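PDB 3R5T: ferric vibriobactin ABC transporter, periplasmic ferric vibriobactin-binding protein from Vibrio cholerae, which binds the iron-loaded siderophore vibriobactin in the periplasm and probably delivers it to an ABC transporter for uptake across the inner membrane. Local coordinates for residues T32-G35 / T36-I40; Q121-Q124 / S125-Q129. All coordinates share one frame; numbering follows the deposited sequence. Where two conformers were deposited one is given.

Contact 1. Residues T32-G35 / T36-I40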
ATOM      1  N   THR A  32      -5.013  -5.940  -1.424  1.00 13.40           N
ATOM      2  CA  THR A  32      -4.061  -4.827  -1.585  1.00 14.95           C
ATOM      3  C   THR A  32      -4.064  -4.278  -3.003  1.00 15.69           C
ATOM      4  O   THR A  32      -4.022  -3.078  -3.198  1.00 16.71           O
ATOM      5  CB  THR A  32      -2.615  -5.221  -1.226  1.00 13.86           C
ATOM      6  OG1 THR A  32      -2.577  -5.639   0.135  1.00 14.50           O
ATOM      7  CG2 THR A  32      -1.670  -4.031  -1.394  1.00 15.05           C
ATOM      8  N   VAL A  33      -4.131  -5.154  -3.999  1.00 14.67           N
ATOM      9  CA  VAL A  33      -3.978  -4.700  -5.371  1.00 13.59           C
ATOM     10  C   VAL A  33      -5.239  -4.006  -5.854  1.00 13.87           C
ATOM     11  O   VAL A  33      -5.187  -3.178  -6.762  1.00 15.93           O
ATOM     12  CB  VAL A  33      -3.661  -5.875  -6.268  1.00 13.66           C
ATOM     13  CG1 VAL A  33      -3.663  -5.460  -7.734  1.00 17.35           C
ATOM     14  CG2 VAL A  33      -2.311  -6.453  -5.869  1.00 14.36           C
ATOM     15  N   THR A  34      -6.377  -4.337  -5.246  1.00 12.89           N
ATOM     16  CA  THR A  34      -7.657  -3.795  -5.721  1.00 13.39           C
ATOM     17  C   THR A  34      -7.724  -2.260  -5.679  1.00 14.63           C
ATOM     18  O   THR A  34      -8.289  -1.622  -6.575  1.00 15.57           O
ATOM     19  CB  THR A  34      -8.797  -4.462  -4.956  1.00 12.76           C
ATOM     20  OG1 THR A  34      -8.732  -5.861  -5.224  1.00 13.95           O
ATOM     21  CG2 THR A  34     -10.149  -3.936  -5.393  1.00 14.68           C
ATOM     22  N   GLY A  35      -7.137  -1.667  -4.647  1.00 13.70           N
ATOM     23  CA  GLY A  35      -7.091  -0.221  -4.563  1.00 13.88           C
ATOM     24  C   GLY A  35      -6.441   0.438  -5.782  1.00 14.69           C
ATOM     25  O   GLY A  35      -6.911   1.467  -6.260  1.00 14.21           O
ATOM     26  N   THR A  36      -5.381  -0.176  -6.298  1.00 14.86           N
ATOM     27  CA  THR A  36      -4.689   0.388  -7.444  1.00 13.13           C
ATOM     28  C   THR A  36      -5.440   0.122  -8.745  1.00 11.26           C
ATOM     29  O   THR A  36      -5.457   0.976  -9.644  1.00 13.51           O
ATOM     30  CB  THR A  36      -3.213  -0.053  -7.450  1.00 14.54           C
ATOM     31  OG1 THR A  36      -2.581   0.512  -6.290  1.00 14.97           O
ATOM     32  CG2 THR A  36      -2.487   0.458  -8.702  1.00 14.24           C
ATOM     33  N   LEU A  37      -6.093  -1.035  -8.837  1.00 13.38           N
ATOM     34  CA  LEU A  37      -6.988  -1.276  -9.967  1.00 12.41           C
ATOM     35  C   LEU A  37      -8.074  -0.191 -10.008  1.00 14.89           C
ATOM     36  O   LEU A  37      -8.363   0.383 -11.068  1.00 16.62           O
ATOM     37  CB  LEU A  37      -7.604  -2.679  -9.917  1.00 14.13           C
ATOM     38  CG  LEU A  37      -6.615  -3.812 -10.210  1.00 14.24           C
ATOM     39  CD1 LEU A  37      -7.173  -5.130  -9.736  1.00 15.04           C
ATOM     40  CD2 LEU A  37      -6.284  -3.899 -11.682  1.00 13.56           C
ATOM     41  N   LEU A  38      -8.676   0.104  -8.860  1.00 13.21           N
ATOM     42  CA  LEU A  38      -9.666   1.187  -8.815  1.00 14.99           C
ATOM     43  C   LEU A  38      -9.069   2.562  -9.170  1.00 17.24           C
ATOM     44  O   LEU A  38      -9.720   3.386  -9.828  1.00 17.35           O
ATOM     45  CB  LEU A  38     -10.330   1.221  -7.432  1.00 17.10           C
ATOM     46  CG  LEU A  38     -11.205   0.001  -7.115  1.00 13.40           C
ATOM     47  CD1 LEU A  38     -11.546  -0.077  -5.639  1.00 16.25           C
ATOM     48  CD2 LEU A  38     -12.469   0.004  -7.966  1.00 15.81           C
ATOM     49  N   ALA A  39      -7.832   2.788  -8.737  1.00 15.19           N
ATOM     50  CA  ALA A  39      -7.147   4.054  -8.956  1.00 15.83           C
ATOM     51  C   ALA A  39      -7.029   4.390 -10.442  1.00 16.84           C
ATOM     52  O   ALA A  39      -7.172   5.545 -10.826  1.00 19.63           O
ATOM     53  CB  ALA A  39      -5.754   4.005  -8.313  1.00 16.27           C
ATOM     54  N   ILE A  40      -6.772   3.379 -11.266  1.00 16.89           N
ATOM     55  CA  ILE A  40      -6.622   3.588 -12.708  1.00 16.28           C
ATOM     56  C   ILE A  40      -7.890   3.294 -13.495  1.00 18.85           C
ATOM     57  O   ILE A  40      -7.851   3.206 -14.727  1.00 17.79           O
ATOM     58  CB  ILE A  40      -5.436   2.794 -13.298  1.00 16.04           C
ATOM     59  CG1 ILE A  40      -5.680   1.282 -13.199  1.00 17.98           C
ATOM     60  CG2 ILE A  40      -4.135   3.177 -12.572  1.00 14.33           C
ATOM     61  CD1 ILE A  40      -4.636   0.444 -13.975  1.00 20.90           C
TER
HETATM   62  O   HOH W   1      -2.339  -1.065  -4.103  1.00 19.53           O
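Val-33 and Leu-37 meet one turn apart on the helix of a beta-alpha-beta unit, strand 26-28, helix 31-39 and strand 44-49, within the parallel sheet of a periplasmic siderophore-binding domain. Their backbones are joined by the hydrogen bond from Leu-37 N to Val-33 O, 3.1 Å long and 165° at the hydrogen. Alongside it the side chains approach obliquely, with CG1 of Val-33 4.1 Å from CD1 of Leu-37. That branch of Val-33 is the one opposite the backbone N (chi1 173°), which carries it along the helix in the direction of Leu-37. On another side of the helix Thr-34 and Leu-38 run next to each other and point the same way; Thr-34 CG2 lies 4.1 Å from Leu-38 CD1, while Leu-38 N reaches Thr-34 O in a 2.9 Å hydrogen bond. The hydroxyl of Thr-34 leaves the methyl to make this contact because its first torsion sets OG1 beside its own backbone N, where it is bonded to Ser-47 and Ser-28.

Further along, Ala-39 N hydrogen-bonds to Gly-35 O at 3.0 Å, a more bent link (140°) close to where Ile-40 departs from helical geometry. Outward from this shell, Val-44 of the following strand packs on both leucines, Trp-59 touches Thr-34 and Leu-38, and Phe-273 lies against Leu-38 and Ala-39. At the other end Thr-32 touches the siderophore, and its OG1 is bonded to Asp-98 and Arg-269. Thr-32 O lies 4.5 Å from Thr-36 N, too far for the usual helical bond, and Thr-36 N makes only a weak one to Val-33 O. A water takes up the carbonyl instead, donating to Thr-32 O at 2.8 Å and hydrogen-bonding to Thr-36 OG1 at 2.7 Å, one turn on.

Contact 2. Residues Q121-Q124 / S125-Q129. With MOH (methanol), chain D.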
ATOM      1  N   GLN A 121       7.408  -1.688  -4.400  1.00 15.22           N
ATOM      2  CA  GLN A 121       7.266  -0.597  -5.352  1.00 17.88           C
ATOM      3  C   GLN A 121       6.236   0.407  -4.869  1.00 16.73           C
ATOM      4  O   GLN A 121       5.428   0.138  -3.992  1.00 17.27           O
ATOM      5  CB  GLN A 121       6.993  -1.090  -6.783  1.00 23.30           C
ATOM      6  CG  GLN A 121       5.791  -1.987  -6.898  1.00 19.08           C
ATOM      7  CD  GLN A 121       5.547  -2.528  -8.325  1.00 21.29           C
ATOM      8  OE1 GLN A 121       5.862  -1.877  -9.321  1.00 21.70           O
ATOM      9  NE2 GLN A 121       4.985  -3.727  -8.413  1.00 20.78           N
ATOM     10  N   THR A 122       6.333   1.612  -5.395  1.00 17.37           N
ATOM     11  CA  THR A 122       5.356   2.647  -5.105  1.00 16.29           C
ATOM     12  C   THR A 122       3.991   2.215  -5.632  1.00 14.91           C
ATOM     13  O   THR A 122       3.906   1.334  -6.487  1.00 13.56           O
ATOM     14  CB  THR A 122       5.731   3.949  -5.790  1.00 16.36           C
ATOM     15  OG1 THR A 122       5.849   3.716  -7.195  1.00 16.22           O
ATOM     16  CG2 THR A 122       7.068   4.457  -5.291  1.00 15.95           C
ATOM     17  N   TRP A 123       2.924   2.857  -5.178  1.00 13.58           N
ATOM     18  CA  TRP A 123       1.639   2.584  -5.806  1.00 13.22           C
ATOM     19  C   TRP A 123       1.686   2.967  -7.299  1.00 14.48           C
ATOM     20  O   TRP A 123       1.061   2.303  -8.124  1.00 14.46           O
ATOM     21  CB  TRP A 123       0.452   3.231  -5.061  1.00 13.28           C
ATOM     22  CG  TRP A 123       0.292   4.709  -5.239  1.00 13.94           C
ATOM     23  CD1 TRP A 123       0.658   5.695  -4.354  1.00 14.90           C
ATOM     24  CD2 TRP A 123      -0.313   5.369  -6.345  1.00 15.21           C
ATOM     25  NE1 TRP A 123       0.317   6.926  -4.853  1.00 15.91           N
ATOM     26  CE2 TRP A 123      -0.268   6.758  -6.083  1.00 15.11           C
ATOM     27  CE3 TRP A 123      -0.867   4.927  -7.559  1.00 15.97           C
ATOM     28  CZ2 TRP A 123      -0.785   7.702  -6.977  1.00 15.49           C
ATOM     29  CZ3 TRP A 123      -1.368   5.866  -8.445  1.00 15.65           C
ATOM     30  CH2 TRP A 123      -1.317   7.237  -8.157  1.00 15.45           C
ATOM     31  N   GLN A 124       2.425   4.020  -7.638  1.00 14.18           N
ATOM     32  CA  GLN A 124       2.526   4.441  -9.021  1.00 13.32           C
ATOM     33  C   GLN A 124       3.147   3.362  -9.890  1.00 12.31           C
ATOM     34  O   GLN A 124       2.667   3.115 -11.011  1.00 13.21           O
ATOM     35  CB  GLN A 124       3.342   5.726  -9.123  1.00 15.48           C
ATOM     36  CG  GLN A 124       2.663   6.945  -8.495  1.00 16.48           C
ATOM     37  CD  GLN A 124       3.115   7.235  -7.075  1.00 18.09           C
ATOM     38  OE1 GLN A 124       3.309   6.330  -6.240  1.00 15.97           O
ATOM     39  NE2 GLN A 124       3.263   8.515  -6.785  1.00 21.58           N
ATOM     40  N   SER A 125       4.211   2.735  -9.407  1.00 12.98           N
ATOM     41  CA  SER A 125       4.878   1.678 -10.158  0.51 13.40           C
ATOM     42  C   SER A 125       3.942   0.484 -10.352  1.00 13.41           C
ATOM     43  O   SER A 125       3.888  -0.125 -11.424  1.00 12.59           O
ATOM     44  CB  SER A 125       6.157   1.260  -9.437  0.51 14.36           C
ATOM     45  OG  SER A 125       6.814   0.205 -10.115  0.51 14.19           O
ATOM     46  N   LEU A 126       3.199   0.143  -9.306  1.00 12.86           N
ATOM     47  CA  LEU A 126       2.228  -0.928  -9.417  1.00 12.81           C
ATOM     48  C   LEU A 126       1.139  -0.527 -10.425  1.00 13.35           C
ATOM     49  O   LEU A 126       0.725  -1.339 -11.245  1.00 15.83           O
ATOM     50  CB  LEU A 126       1.627  -1.201  -8.050  1.00 12.21           C
ATOM     51  CG  LEU A 126       0.579  -2.313  -8.000  1.00 12.98           C
ATOM     52  CD1 LEU A 126       1.220  -3.656  -8.326  1.00 12.36           C
ATOM     53  CD2 LEU A 126      -0.129  -2.364  -6.635  1.00 13.59           C
ATOM     54  N   ALA A 127       0.676   0.719 -10.362  1.00 13.27           N
ATOM     55  CA  ALA A 127      -0.329   1.185 -11.332  1.00 12.18           C
ATOM     56  C   ALA A 127       0.178   1.070 -12.773  1.00 13.54           C
ATOM     57  O   ALA A 127      -0.554   0.684 -13.684  1.00 14.33           O
ATOM     58  CB  ALA A 127      -0.738   2.607 -11.031  1.00 12.66           C
ATOM     59  N   GLN A 128       1.431   1.460 -12.996  1.00 12.76           N
ATOM     60  CA  GLN A 128       2.031   1.343 -14.319  0.51 13.93           C
ATOM     61  C   GLN A 128       2.083  -0.111 -14.782  1.00 14.11           C
ATOM     62  O   GLN A 128       1.773  -0.425 -15.937  1.00 14.21           O
ATOM     63  CB  GLN A 128       3.427   1.957 -14.318  0.51 16.37           C
ATOM     64  CG  GLN A 128       3.429   3.442 -14.083  0.51 20.91           C
ATOM     65  CD  GLN A 128       4.795   4.044 -14.287  0.51 25.45           C
ATOM     66  OE1 GLN A 128       5.434   4.498 -13.336  0.51 29.30           O
ATOM     67  NE2 GLN A 128       5.266   4.032 -15.534  0.51 24.40           N
ATOM     68  N   GLN A 129       2.467  -0.999 -13.869  1.00 15.74           N
ATOM     69  CA  GLN A 129       2.571  -2.405 -14.193  1.00 16.03           C
ATOM     70  C   GLN A 129       1.192  -2.928 -14.605  1.00 16.93           C
ATOM     71  O   GLN A 129       1.052  -3.639 -15.612  1.00 15.37           O
ATOM     72  CB  GLN A 129       3.103  -3.157 -12.985  1.00 15.74           C
ATOM     73  CG  GLN A 129       3.244  -4.631 -13.214  1.00 16.40           C
ATOM     74  CD  GLN A 129       4.024  -5.280 -12.109  1.00 17.62           C
ATOM     75  OE1 GLN A 129       3.868  -4.933 -10.934  1.00 18.02           O
ATOM     76  NE2 GLN A 129       4.870  -6.235 -12.474  1.00 18.00           N
TER
HETATM   77  C   MOH D   3       6.375  -7.670  -9.673  1.00 15.88           C
HETATM   78  O   MOH D   3       5.357  -6.693  -9.474  1.00 19.71           O
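Gln-129 OE1 is gripped by two donors, the nearer being the methanol O, 2.7 Å from Gln-129 OE1. The other is Gln-121 NE2, 3.0 Å from Gln-129 OE1. The methanol, probably from the crystallisation liquor, also takes a weak bond from Gln-129 NE2 and is bonded to Asp-117 N. The Gln-121 bond is straight (163°), and the acceptor lies close to the plane of the Gln-121 amide; seen from Gln-129, however, the donor is tilted out of the carbonyl plane, in keeping with amides turned 69° apart. Gln-121 folds back over the first turn because chi1 (56°) wedges CG between its backbone N and carbonyl carbon. Its NE2 has a second acceptor in Asp-117 O, while OE1 meets Ser-125 OG at a doubtfully short distance, one of two serine conformers.

Thr-122 is the N-cap of helix 123-134: its OG1 accepts from Ser-125 N at 2.9 Å, and its carbonyl O opens the backbone ladder by accepting from Leu-126 N at 3.1 Å. On the buried side, Trp-123 CE3 approaches Ala-127 CB at 4.2 Å, and the indole meets Phe-147 edge to face. The backbone carbonyl of Asp-117, which can only accept, favours NE2 on that side of Gln-121, and the Gln-129 bond is consistent with it.

Overall arrangement
Contact 1 is wholly buried and contact 2 only partly so, although their centres lie just 10 Å apart. Contact 1 runs along helix 31-39 to its end; contact 2 spans the entry into helix 123-134. The two helices pack directly: Thr-36 CG2 comes 3.5 Å from Ala-127 CA, and Ile-40 CG2 lies 3.8 Å from Ala-127 CB. Chemistry follows position. In contact 1, aliphatic groups one turn apart pack beside backbone bonds, with a water where one is missing, and Thr-32 reaches the siderophore; in contact 2, side-chain amides and hydroxyls organise a helix start farther from vibriobactin. Ala-127 and Leu-126 supply the apolar face that meets Thr-36.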